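Local coordinates for DnaJ homolog subfamily C member 27-A (Xenopus laevis, PDB 6JMG), which probably works as a Rab-type small GTPase, binding GTP with magnesium, and may take part in regulating the MEK/ERK pathway, at residues V19-V27 with T103-M114; T48-T56 with V67-F78. One frame throughout, in Å; residues are numbered along the deposited sequence.

Contact 1: V19-V27 with T103-M114; sequences VISMGNAEV and TFESLDGWLAEM. With GTP (guanosine-5'-triphosphate), chain C.
The indole of W110 and the carboxamide of N24 fasten the start of the phosphate-binding P-loop to helix 107-117. W110 NE1 donates to N24 OD1 over 2.8 Å in an almost straight bond (174° at the hydrogen), and the oxygen lies in the plane of the indole although the amide plane is turned well away from it. S106 OG donates to the same N24 OD1 at 2.7 Å, but from above the carbonyl plane. Two donors thus grip one oxygen and fix the turn of the amide, which N24 can offer because CG stands opposite its carbonyl carbon (chi1 -76°). Above the indole face runs the backbone of G23, its CA 3.8 Å from the centroid of the five-membered ring in a CH-pi contact. M22 slides past the six-membered part of W110 the opposite way, and a bend at its last torsion lays CE against W110 CB. M22 SD and M114 SD meet at 4.0 Å where the two chains cross at about a right angle, while I20 CD1 and M114 CE touch end to end. V27 CG2 meets T103 CG2 in the same fashion, and E26 N donates to GTP O3B at 3.0 Å. Strand 15-22 runs between strands 63-72 and 91-97: M72 of the former touches both M22 and W110, L94 of the latter packs on M22, and W152 of helix 146-154 covers L107 and L111.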
loop_
_atom_site.group_PDB
_atom_site.type_symbol
_atom_site.label_atom_id
_atom_site.label_comp_id
_atom_site.label_asym_id
_atom_site.label_seq_id
_atom_site.Cartn_x
_atom_site.Cartn_y
_atom_site.Cartn_z
ATOM N N VAL A 19 10.360 -8.424 2.891
ATOM C CA VAL A 19 9.226 -8.210 3.788
ATOM C C VAL A 19 9.693 -7.323 4.935
ATOM O O VAL A 19 10.785 -7.531 5.486
ATOM C CB VAL A 19 8.670 -9.547 4.327
ATOM C CG1 VAL A 19 7.655 -9.295 5.398
ATOM C CG2 VAL A 19 8.088 -10.413 3.192
ATOM N N ILE A 20 8.915 -6.308 5.274
ATOM C CA ILE A 20 9.223 -5.499 6.440
ATOM C C ILE A 20 8.038 -5.505 7.392
ATOM O O ILE A 20 6.904 -5.820 7.017
ATOM C CB ILE A 20 9.597 -4.064 6.057
ATOM C CG1 ILE A 20 8.393 -3.347 5.486
ATOM C CG2 ILE A 20 10.751 -4.059 5.050
ATOM C CD1 ILE A 20 8.663 -1.867 5.325
ATOM N N SER A 21 8.312 -5.123 8.636
ATOM C CA SER A 21 7.292 -4.975 9.669
ATOM C C SER A 21 7.213 -3.524 10.124
ATOM O O SER A 21 8.239 -2.870 10.326
ATOM C CB SER A 21 7.626 -5.851 10.873
ATOM O OG SER A 21 8.827 -5.373 11.477
ATOM N N MET A 22 6.001 -3.034 10.339
ATOM C CA MET A 22 5.823 -1.669 10.807
ATOM C C MET A 22 4.752 -1.666 11.894
ATOM O O MET A 22 3.824 -2.484 11.882
ATOM C CB MET A 22 5.430 -0.695 9.669
ATOM C CG MET A 22 6.393 -0.613 8.491
ATOM S SD MET A 22 5.920 0.479 7.114
ATOM C CE MET A 22 4.627 1.424 7.863
ATOM N N GLY A 23 4.892 -0.737 12.826
ATOM C CA GLY A 23 3.938 -0.542 13.900
ATOM C C GLY A 23 4.651 -0.156 15.186
ATOM O O GLY A 23 5.865 -0.329 15.344
ATOM N N ASN A 24 3.874 0.364 16.134
ATOM C CA ASN A 24 4.429 0.942 17.350
ATOM C C ASN A 24 5.207 -0.096 18.163
ATOM O O ASN A 24 5.136 -1.307 17.932
ATOM C CB ASN A 24 3.309 1.561 18.184
ATOM C CG ASN A 24 2.821 2.902 17.616
ATOM O OD1 ASN A 24 3.229 3.319 16.534
ATOM N ND2 ASN A 24 1.954 3.579 18.357
ATOM N N ALA A 25 5.986 0.404 19.115
ATOM C CA ALA A 25 6.736 -0.485 19.993
ATOM C C ALA A 25 5.799 -1.336 20.849
ATOM O O ALA A 25 4.689 -0.915 21.197
ATOM C CB ALA A 25 7.672 0.317 20.893
ATOM N N GLU A 26 6.261 -2.551 21.183
ATOM C CA GLU A 26 5.591 -3.503 22.076
ATOM C C GLU A 26 4.343 -4.104 21.459
ATOM O O GLU A 26 3.593 -4.814 22.129
ATOM C CB GLU A 26 5.215 -2.871 23.418
ATOM C CG GLU A 26 6.388 -2.646 24.335
ATOM C CD GLU A 26 5.993 -2.753 25.790
ATOM O OE1 GLU A 26 5.344 -3.769 26.161
ATOM O OE2 GLU A 26 6.325 -1.814 26.549
ATOM N N VAL A 27 4.104 -3.831 20.185
ATOM C CA VAL A 27 2.894 -4.272 19.523
ATOM C C VAL A 27 2.936 -5.749 19.132
ATOM O O VAL A 27 1.880 -6.377 19.024
ATOM C CB VAL A 27 2.709 -3.288 18.351
ATOM C CG1 VAL A 27 1.968 -3.880 17.237
ATOM C CG2 VAL A 27 2.002 -2.042 18.838
ATOM N N THR A 103 -2.048 2.706 19.375
ATOM C CA THR A 103 -1.267 2.013 18.348
ATOM C C THR A 103 -2.061 1.837 17.061
ATOM O O THR A 103 -1.476 1.807 15.974
ATOM C CB THR A 103 -0.768 0.638 18.839
ATOM O OG1 THR A 103 -1.844 -0.314 18.883
ATOM C CG2 THR A 103 -0.117 0.734 20.209
ATOM N N PHE A 104 -3.386 1.720 17.160
ATOM C CA PHE A 104 -4.194 1.655 15.953
ATOM C C PHE A 104 -4.273 3.022 15.284
ATOM O O PHE A 104 -4.135 3.137 14.059
ATOM C CB PHE A 104 -5.597 1.134 16.286
ATOM C CG PHE A 104 -6.557 1.217 15.142
ATOM C CD1 PHE A 104 -6.481 0.311 14.094
ATOM C CD2 PHE A 104 -7.518 2.206 15.094
ATOM C CE1 PHE A 104 -7.356 0.387 13.013
ATOM C CE2 PHE A 104 -8.391 2.281 14.025
ATOM C CZ PHE A 104 -8.310 1.364 12.981
ATOM N N GLU A 105 -4.468 4.073 16.075
ATOM C CA GLU A 105 -4.534 5.409 15.499
ATOM C C GLU A 105 -3.227 5.797 14.828
ATOM O O GLU A 105 -3.238 6.498 13.807
ATOM C CB GLU A 105 -4.905 6.419 16.576
ATOM C CG GLU A 105 -6.395 6.509 16.831
ATOM C CD GLU A 105 -6.694 7.026 18.214
ATOM O OE1 GLU A 105 -5.725 7.183 18.988
ATOM O OE2 GLU A 105 -7.884 7.266 18.523
ATOM N N SER A 106 -2.105 5.283 15.324
ATOM C CA SER A 106 -0.827 5.683 14.758
ATOM C C SER A 106 -0.584 5.079 13.379
ATOM O O SER A 106 0.404 5.435 12.726
ATOM C CB SER A 106 0.313 5.339 15.725
ATOM O OG SER A 106 0.945 4.129 15.367
ATOM N N LEU A 107 -1.480 4.226 12.881
ATOM C CA LEU A 107 -1.169 3.512 11.647
ATOM C C LEU A 107 -1.175 4.430 10.437
ATOM O O LEU A 107 -0.448 4.167 9.477
ATOM C CB LEU A 107 -2.167 2.378 11.421
ATOM C CG LEU A 107 -2.086 1.180 12.360
ATOM C CD1 LEU A 107 -3.129 0.171 11.958
ATOM C CD2 LEU A 107 -0.701 0.555 12.317
ATOM N N ASP A 108 -1.983 5.497 10.456
ATOM C CA ASP A 108 -1.931 6.475 9.372
ATOM C C ASP A 108 -0.555 7.121 9.301
ATOM O O ASP A 108 -0.012 7.326 8.205
ATOM C CB ASP A 108 -3.032 7.525 9.539
ATOM C CG ASP A 108 -4.417 7.023 9.091
ATOM O OD1 ASP A 108 -4.542 6.561 7.935
ATOM O OD2 ASP A 108 -5.384 7.103 9.889
ATOM N N GLY A 109 0.042 7.408 10.465
ATOM C CA GLY A 109 1.391 7.960 10.492
ATOM C C GLY A 109 2.434 7.001 9.933
ATOM O O GLY A 109 3.380 7.422 9.260
ATOM N N TRP A 110 2.274 5.697 10.198
ATOM C CA TRP A 110 3.197 4.717 9.627
ATOM C C TRP A 110 3.117 4.719 8.111
ATOM O O TRP A 110 4.148 4.691 7.430
ATOM C CB TRP A 110 2.924 3.312 10.191
ATOM C CG TRP A 110 3.551 3.126 11.543
ATOM C CD1 TRP A 110 2.936 3.265 12.761
ATOM C CD2 TRP A 110 4.924 2.828 11.822
ATOM N NE1 TRP A 110 3.841 3.051 13.780
ATOM C CE2 TRP A 110 5.067 2.785 13.230
ATOM C CE3 TRP A 110 6.046 2.589 11.023
ATOM C CZ2 TRP A 110 6.285 2.512 13.848
ATOM C CZ3 TRP A 110 7.253 2.304 11.638
ATOM C CH2 TRP A 110 7.362 2.261 13.035
ATOM N N LEU A 111 1.905 4.752 7.557
ATOM C CA LEU A 111 1.774 4.824 6.106
ATOM C C LEU A 111 2.422 6.093 5.568
ATOM O O LEU A 111 3.123 6.062 4.549
ATOM C CB LEU A 111 0.301 4.768 5.710
ATOM C CG LEU A 111 -0.393 3.429 5.934
ATOM C CD1 LEU A 111 -1.774 3.423 5.331
ATOM C CD2 LEU A 111 0.437 2.321 5.337
ATOM N N ALA A 112 2.226 7.214 6.265
ATOM C CA ALA A 112 2.831 8.466 5.833
ATOM C C ALA A 112 4.349 8.370 5.834
ATOM O O ALA A 112 5.017 8.845 4.906
ATOM C CB ALA A 112 2.370 9.608 6.739
ATOM N N GLU A 113 4.911 7.756 6.870
ATOM C CA GLU A 113 6.360 7.679 6.972
ATOM C C GLU A 113 6.937 6.811 5.866
ATOM O O GLU A 113 7.925 7.183 5.226
ATOM C CB GLU A 113 6.744 7.148 8.344
ATOM C CG GLU A 113 8.162 6.728 8.435
ATOM C CD GLU A 113 8.542 6.409 9.836
ATOM O OE1 GLU A 113 9.396 5.518 10.017
ATOM O OE2 GLU A 113 7.967 7.040 10.750
ATOM N N MET A 114 6.303 5.678 5.594
ATOM C CA MET A 114 6.719 4.864 4.462
ATOM C C MET A 114 6.542 5.618 3.154
ATOM O O MET A 114 7.460 5.659 2.327
ATOM C CB MET A 114 5.920 3.557 4.422
ATOM C CG MET A 114 6.420 2.565 3.369
ATOM S SD MET A 114 5.408 1.091 3.162
ATOM C CE MET A 114 6.597 0.041 2.358
HETATM P PG GTP C . 9.577 -3.401 19.126
HETATM O O1G GTP C . 10.570 -4.287 18.406
HETATM O O2G GTP C . 8.973 -2.370 18.205
HETATM O O3G GTP C . 10.277 -2.696 20.274
HETATM O O3B GTP C . 8.296 -4.222 19.679
HETATM P PB GTP C . 7.612 -5.442 18.882
HETATM O O1B GTP C . 6.513 -4.954 17.977
HETATM O O2B GTP C . 8.571 -6.287 18.077
HETATM O O3A GTP C . 6.905 -6.273 20.066
HETATM P PA GTP C . 7.392 -7.738 20.505
HETATM O O1A GTP C . 7.221 -8.759 19.407
HETATM O O2A GTP C . 8.814 -7.727 20.980
HETATM O "O5'" GTP C . 6.394 -7.967 21.728
HETATM C "C5'" GTP C . 6.323 -7.010 22.757
HETATM C "C4'" GTP C . 5.819 -7.721 24.008
HETATM O "O4'" GTP C . 4.499 -8.127 23.768
HETATM C "C3'" GTP C . 6.572 -8.980 24.357
HETATM O "O3'" GTP C . 6.555 -9.007 25.751
HETATM C "C2'" GTP C . 5.719 -10.131 23.878
HETATM O "O2'" GTP C . 5.736 -11.265 24.715
HETATM C "C1'" GTP C . 4.351 -9.530 23.962
HETATM N N9 GTP C . 3.464 -10.064 22.928
HETATM C C8 GTP C . 3.687 -10.083 21.574
HETATM N N7 GTP C . 2.592 -10.623 20.973
HETATM C C5 GTP C . 1.687 -10.942 21.927
HETATM C C6 GTP C . 0.423 -11.506 21.864
HETATM O O6 GTP C . -0.070 -11.834 20.788
HETATM N N1 GTP C . -0.297 -11.688 23.026
HETATM C C2 GTP C . 0.233 -11.329 24.241
HETATM N N2 GTP C . -0.482 -11.535 25.339
HETATM N N3 GTP C . 1.497 -10.767 24.305
HETATM C C4 GTP C . 2.213 -10.584 23.165
#

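Contact 2: T48-T56 with V67-F78; sequences TIGIDYGVT and VNIFDMAGHPFF. With MG (magnesium ion), chain D; GTP (guanosine-5'-triphosphate), chain C.
T56 and V67 form a hydrogen-bonded pair in the antiparallel beta hairpin that makes one edge of the Ras-like sheet. T56 CG2 lies 3.6 Å from V67 CB and also touches CD1 of I69, on the face that I69 shares with I33 and C37 of helix 29-38. On the other face, Y53 CG stands anti to the backbone N (chi1 171°), and the ring leans across the partner strand. Its OH donates to N68 OD1 at 2.6 Å, with ring and amide nearly coplanar, while its CD1 lies over one face of the F70 ring near the rim, the two planes meeting obliquely at 54°. D71, paired with D52, turns its carboxylate to the nucleotide side as a second-shell residue: OD2 accepts from S30 OG, and S30 joins T48 in binding the magnesium. D71 to G74 form the DxxG motif of small GTPases, in which G74 N donates to GTP O2G at 2.9 Å. Beyond it, the F78 ring lies against the backbone of G50, whose CA is 3.8 Å from the ring centroid, and I49 CG2 reaches its CZ. With an alanine in place of F78 the ring would be gone, and the G50 backbone and I49 CG2 would probably lose the surface they pack on. T48 OG1 binds the metal at 2.1 Å, and a water on the same ion donates to D71 OD1 at 2.5 Å.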
loop_
_atom_site.group_PDB
_atom_site.type_symbol
_atom_site.label_atom_id
_atom_site.label_comp_id
_atom_site.label_asym_id
_atom_site.label_seq_id
_atom_site.Cartn_x
_atom_site.Cartn_y
_atom_site.Cartn_z
ATOM N N THR A 48 13.315 -4.511 19.517
ATOM C CA THR A 48 14.206 -4.513 18.371
ATOM C C THR A 48 15.010 -3.227 18.364
ATOM O O THR A 48 14.473 -2.145 18.610
ATOM C CB THR A 48 13.417 -4.641 17.076
ATOM O OG1 THR A 48 12.608 -5.830 17.140
ATOM C CG2 THR A 48 14.395 -4.681 15.846
ATOM N N ILE A 49 16.305 -3.347 18.124
ATOM C CA ILE A 49 17.191 -2.200 18.150
ATOM C C ILE A 49 17.399 -1.774 16.703
ATOM O O ILE A 49 18.204 -2.348 15.958
ATOM C CB ILE A 49 18.499 -2.504 18.871
ATOM C CG1 ILE A 49 18.177 -2.846 20.333
ATOM C CG2 ILE A 49 19.412 -1.307 18.755
ATOM C CD1 ILE A 49 19.403 -3.180 21.182
ATOM N N GLY A 50 16.628 -0.782 16.297
ATOM C CA GLY A 50 16.694 -0.322 14.932
ATOM C C GLY A 50 16.022 -1.307 14.008
ATOM O O GLY A 50 14.891 -1.085 13.571
ATOM N N ILE A 51 16.682 -2.423 13.740
ATOM C CA ILE A 51 16.241 -3.294 12.658
ATOM C C ILE A 51 16.905 -4.661 12.825
ATOM O O ILE A 51 18.090 -4.759 13.157
ATOM C CB ILE A 51 16.540 -2.624 11.293
ATOM C CG1 ILE A 51 15.992 -3.436 10.131
ATOM C CG2 ILE A 51 18.002 -2.348 11.144
ATOM C CD1 ILE A 51 14.609 -2.974 9.718
ATOM N N ASP A 52 16.122 -5.721 12.629
ATOM C CA ASP A 52 16.621 -7.088 12.663
ATOM C C ASP A 52 16.394 -7.715 11.302
ATOM O O ASP A 52 15.283 -7.664 10.769
ATOM C CB ASP A 52 15.946 -7.935 13.729
ATOM C CG ASP A 52 16.779 -8.079 14.964
ATOM O OD1 ASP A 52 17.662 -7.223 15.189
ATOM O OD2 ASP A 52 16.551 -9.047 15.716
ATOM N N TYR A 53 17.464 -8.236 10.721
ATOM C CA TYR A 53 17.438 -8.808 9.392
ATOM C C TYR A 53 17.562 -10.311 9.492
ATOM O O TYR A 53 18.395 -10.829 10.244
ATOM C CB TYR A 53 18.576 -8.264 8.521
ATOM C CG TYR A 53 18.712 -8.980 7.198
ATOM C CD1 TYR A 53 17.782 -8.791 6.186
ATOM C CD2 TYR A 53 19.753 -9.877 6.972
ATOM C CE1 TYR A 53 17.906 -9.459 4.962
ATOM C CE2 TYR A 53 19.881 -10.550 5.759
ATOM C CZ TYR A 53 18.963 -10.338 4.766
ATOM O OH TYR A 53 19.082 -11.008 3.577
ATOM N N GLY A 54 16.768 -11.002 8.691
ATOM C CA GLY A 54 16.841 -12.444 8.642
ATOM C C GLY A 54 16.292 -12.934 7.325
ATOM O O GLY A 54 15.609 -12.208 6.599
ATOM N N VAL A 55 16.645 -14.164 7.010
ATOM C CA VAL A 55 16.145 -14.829 5.824
ATOM C C VAL A 55 15.399 -16.073 6.267
ATOM O O VAL A 55 15.883 -16.827 7.120
ATOM C CB VAL A 55 17.289 -15.162 4.853
ATOM C CG1 VAL A 55 16.793 -16.055 3.717
ATOM C CG2 VAL A 55 17.872 -13.843 4.314
ATOM N N THR A 56 14.217 -16.269 5.701
ATOM C CA THR A 56 13.459 -17.491 5.885
ATOM C C THR A 56 13.097 -18.032 4.507
ATOM O O THR A 56 13.195 -17.335 3.493
ATOM C CB THR A 56 12.207 -17.242 6.740
ATOM O OG1 THR A 56 11.525 -18.482 6.971
ATOM C CG2 THR A 56 11.275 -16.269 6.048
ATOM N N VAL A 67 12.696 -15.304 1.516
ATOM C CA VAL A 67 12.086 -14.109 2.090
ATOM C C VAL A 67 13.129 -13.371 2.912
ATOM O O VAL A 67 13.628 -13.894 3.913
ATOM C CB VAL A 67 10.871 -14.456 2.960
ATOM C CG1 VAL A 67 10.202 -13.200 3.407
ATOM C CG2 VAL A 67 9.913 -15.358 2.209
ATOM N N ASN A 68 13.457 -12.163 2.491
ATOM C CA ASN A 68 14.296 -11.268 3.269
ATOM C C ASN A 68 13.412 -10.445 4.192
ATOM O O ASN A 68 12.613 -9.628 3.726
ATOM C CB ASN A 68 15.102 -10.348 2.357
ATOM C CG ASN A 68 16.078 -11.105 1.484
ATOM O OD1 ASN A 68 17.166 -11.483 1.926
ATOM N ND2 ASN A 68 15.692 -11.338 0.241
ATOM N N ILE A 69 13.571 -10.637 5.493
ATOM C CA ILE A 69 12.750 -9.963 6.483
ATOM C C ILE A 69 13.584 -8.878 7.149
ATOM O O ILE A 69 14.698 -9.142 7.613
ATOM C CB ILE A 69 12.188 -10.961 7.513
ATOM C CG1 ILE A 69 11.313 -12.009 6.809
ATOM C CG2 ILE A 69 11.332 -10.245 8.540
ATOM C CD1 ILE A 69 10.633 -13.041 7.759
ATOM N N PHE A 70 13.058 -7.655 7.150
ATOM C CA PHE A 70 13.618 -6.511 7.866
ATOM C C PHE A 70 12.588 -6.169 8.930
ATOM O O PHE A 70 11.674 -5.373 8.702
ATOM C CB PHE A 70 13.890 -5.318 6.929
ATOM C CG PHE A 70 14.906 -5.615 5.871
ATOM C CD1 PHE A 70 14.610 -6.490 4.827
ATOM C CD2 PHE A 70 16.165 -5.034 5.916
ATOM C CE1 PHE A 70 15.553 -6.778 3.846
ATOM C CE2 PHE A 70 17.101 -5.304 4.946
ATOM C CZ PHE A 70 16.797 -6.183 3.909
ATOM N N ASP A 71 12.756 -6.770 10.097
ATOM C CA ASP A 71 11.870 -6.540 11.226
ATOM C C ASP A 71 12.267 -5.206 11.835
ATOM O O ASP A 71 13.386 -5.075 12.342
ATOM C CB ASP A 71 12.003 -7.702 12.208
ATOM C CG ASP A 71 11.255 -7.475 13.507
ATOM O OD1 ASP A 71 10.328 -6.647 13.550
ATOM O OD2 ASP A 71 11.607 -8.134 14.500
ATOM N N MET A 72 11.381 -4.202 11.747
ATOM C CA MET A 72 11.757 -2.846 12.138
ATOM C C MET A 72 11.397 -2.579 13.591
ATOM O O MET A 72 10.430 -3.123 14.127
ATOM C CB MET A 72 11.079 -1.772 11.263
ATOM C CG MET A 72 11.202 -1.930 9.723
ATOM S SD MET A 72 10.737 -0.455 8.737
ATOM C CE MET A 72 9.176 -0.051 9.353
ATOM N N ALA A 73 12.162 -1.681 14.203
ATOM C CA ALA A 73 11.903 -1.238 15.562
ATOM C C ALA A 73 10.838 -0.154 15.534
ATOM O O ALA A 73 10.864 0.736 14.679
ATOM C CB ALA A 73 13.192 -0.716 16.184
ATOM N N GLY A 74 9.888 -0.231 16.457
ATOM C CA GLY A 74 8.736 0.657 16.390
ATOM C C GLY A 74 8.891 1.976 17.124
ATOM O O GLY A 74 8.140 2.923 16.893
ATOM N N HIS A 75 9.829 2.033 18.045
ATOM C CA HIS A 75 10.069 3.257 18.784
ATOM C C HIS A 75 10.475 4.386 17.831
ATOM O O HIS A 75 11.249 4.163 16.894
ATOM C CB HIS A 75 11.160 3.009 19.830
ATOM C CG HIS A 75 11.285 4.106 20.831
ATOM N ND1 HIS A 75 11.806 5.340 20.512
ATOM C CD2 HIS A 75 10.933 4.169 22.134
ATOM C CE1 HIS A 75 11.787 6.113 21.579
ATOM N NE2 HIS A 75 11.263 5.427 22.578
ATOM N N PRO A 76 9.941 5.592 18.014
ATOM C CA PRO A 76 10.281 6.700 17.094
ATOM C C PRO A 76 11.752 7.083 17.099
ATOM O O PRO A 76 12.238 7.629 16.095
ATOM C CB PRO A 76 9.408 7.859 17.595
ATOM C CG PRO A 76 9.073 7.500 19.008
ATOM C CD PRO A 76 8.987 5.996 19.055
ATOM N N PHE A 77 12.482 6.807 18.183
ATOM C CA PHE A 77 13.914 7.088 18.210
ATOM C C PHE A 77 14.623 6.491 17.000
ATOM O O PHE A 77 15.641 7.025 16.547
ATOM C CB PHE A 77 14.517 6.552 19.517
ATOM C CG PHE A 77 16.025 6.645 19.588
ATOM C CD1 PHE A 77 16.836 5.658 19.024
ATOM C CD2 PHE A 77 16.633 7.704 20.241
ATOM C CE1 PHE A 77 18.212 5.743 19.094
ATOM C CE2 PHE A 77 18.007 7.787 20.319
ATOM C CZ PHE A 77 18.798 6.811 19.735
ATOM N N PHE A 78 14.112 5.378 16.472
ATOM C CA PHE A 78 14.741 4.668 15.371
ATOM C C PHE A 78 14.206 5.088 14.010
ATOM O O PHE A 78 14.432 4.376 13.018
ATOM C CB PHE A 78 14.582 3.164 15.569
ATOM C CG PHE A 78 15.372 2.632 16.723
ATOM C CD1 PHE A 78 16.760 2.674 16.709
ATOM C CD2 PHE A 78 14.732 2.108 17.837
ATOM C CE1 PHE A 78 17.487 2.199 17.777
ATOM C CE2 PHE A 78 15.462 1.629 18.906
ATOM C CZ PHE A 78 16.837 1.671 18.877
HETATM MG MG MG D . 10.511 -6.033 17.562
HETATM P PG GTP C . 9.577 -3.401 19.126
HETATM O O1G GTP C . 10.570 -4.287 18.406
HETATM O O2G GTP C . 8.973 -2.370 18.205
HETATM O O3G GTP C . 10.277 -2.696 20.274
HETATM O O3B GTP C . 8.296 -4.222 19.679
HETATM P PB GTP C . 7.612 -5.442 18.882
HETATM O O1B GTP C . 6.513 -4.954 17.977
HETATM O O2B GTP C . 8.571 -6.287 18.077
HETATM O O3A GTP C . 6.905 -6.273 20.066
HETATM P PA GTP C . 7.392 -7.738 20.505
HETATM O O1A GTP C . 7.221 -8.759 19.407
HETATM O O2A GTP C . 8.814 -7.727 20.980
HETATM O "O5'" GTP C . 6.394 -7.967 21.728
HETATM C "C5'" GTP C . 6.323 -7.010 22.757
HETATM C "C4'" GTP C . 5.819 -7.721 24.008
HETATM O "O4'" GTP C . 4.499 -8.127 23.768
HETATM C "C3'" GTP C . 6.572 -8.980 24.357
HETATM O "O3'" GTP C . 6.555 -9.007 25.751
HETATM C "C2'" GTP C . 5.719 -10.131 23.878
HETATM O "O2'" GTP C . 5.736 -11.265 24.715
HETATM C "C1'" GTP C . 4.351 -9.530 23.962
HETATM N N9 GTP C . 3.464 -10.064 22.928
HETATM C C8 GTP C . 3.687 -10.083 21.574
HETATM N N7 GTP C . 2.592 -10.623 20.973
HETATM C C5 GTP C . 1.687 -10.942 21.927
HETATM C C6 GTP C . 0.423 -11.506 21.864
HETATM O O6 GTP C . -0.070 -11.834 20.788
HETATM N N1 GTP C . -0.297 -11.688 23.026
HETATM C C2 GTP C . 0.233 -11.329 24.241
HETATM N N2 GTP C . -0.482 -11.535 25.339
HETATM N N3 GTP C . 1.497 -10.767 24.305
HETATM C C4 GTP C . 2.213 -10.584 23.165
HETATM O O HOH W 1 10.095 -5.297 15.623
HETATM O O HOH W 2 10.954 -6.933 19.463
#

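Overall arrangement
The two contacts lie about 13 Å apart between centres, within one Ras-family fold, and both reach GTP. Along the chain the order is 19-27, 48-56, 67-78, 103-114, so the hairpin of contact 2 falls between the two halves of contact 1. Strands 15-22 and 63-72 are parallel neighbours in the six-stranded sheet and join the contacts directly: V19 N probably bonds to N68 O and V19 O to F70 N, while V19 CG2 packs on V67 CG1. S21 OG also reaches D71 OD1. Contact 2 supplies T48 to the magnesium and the T48 and G74 amides to the gamma-phosphate, so neighbouring strands place the P-loop of contact 1 beside these groups.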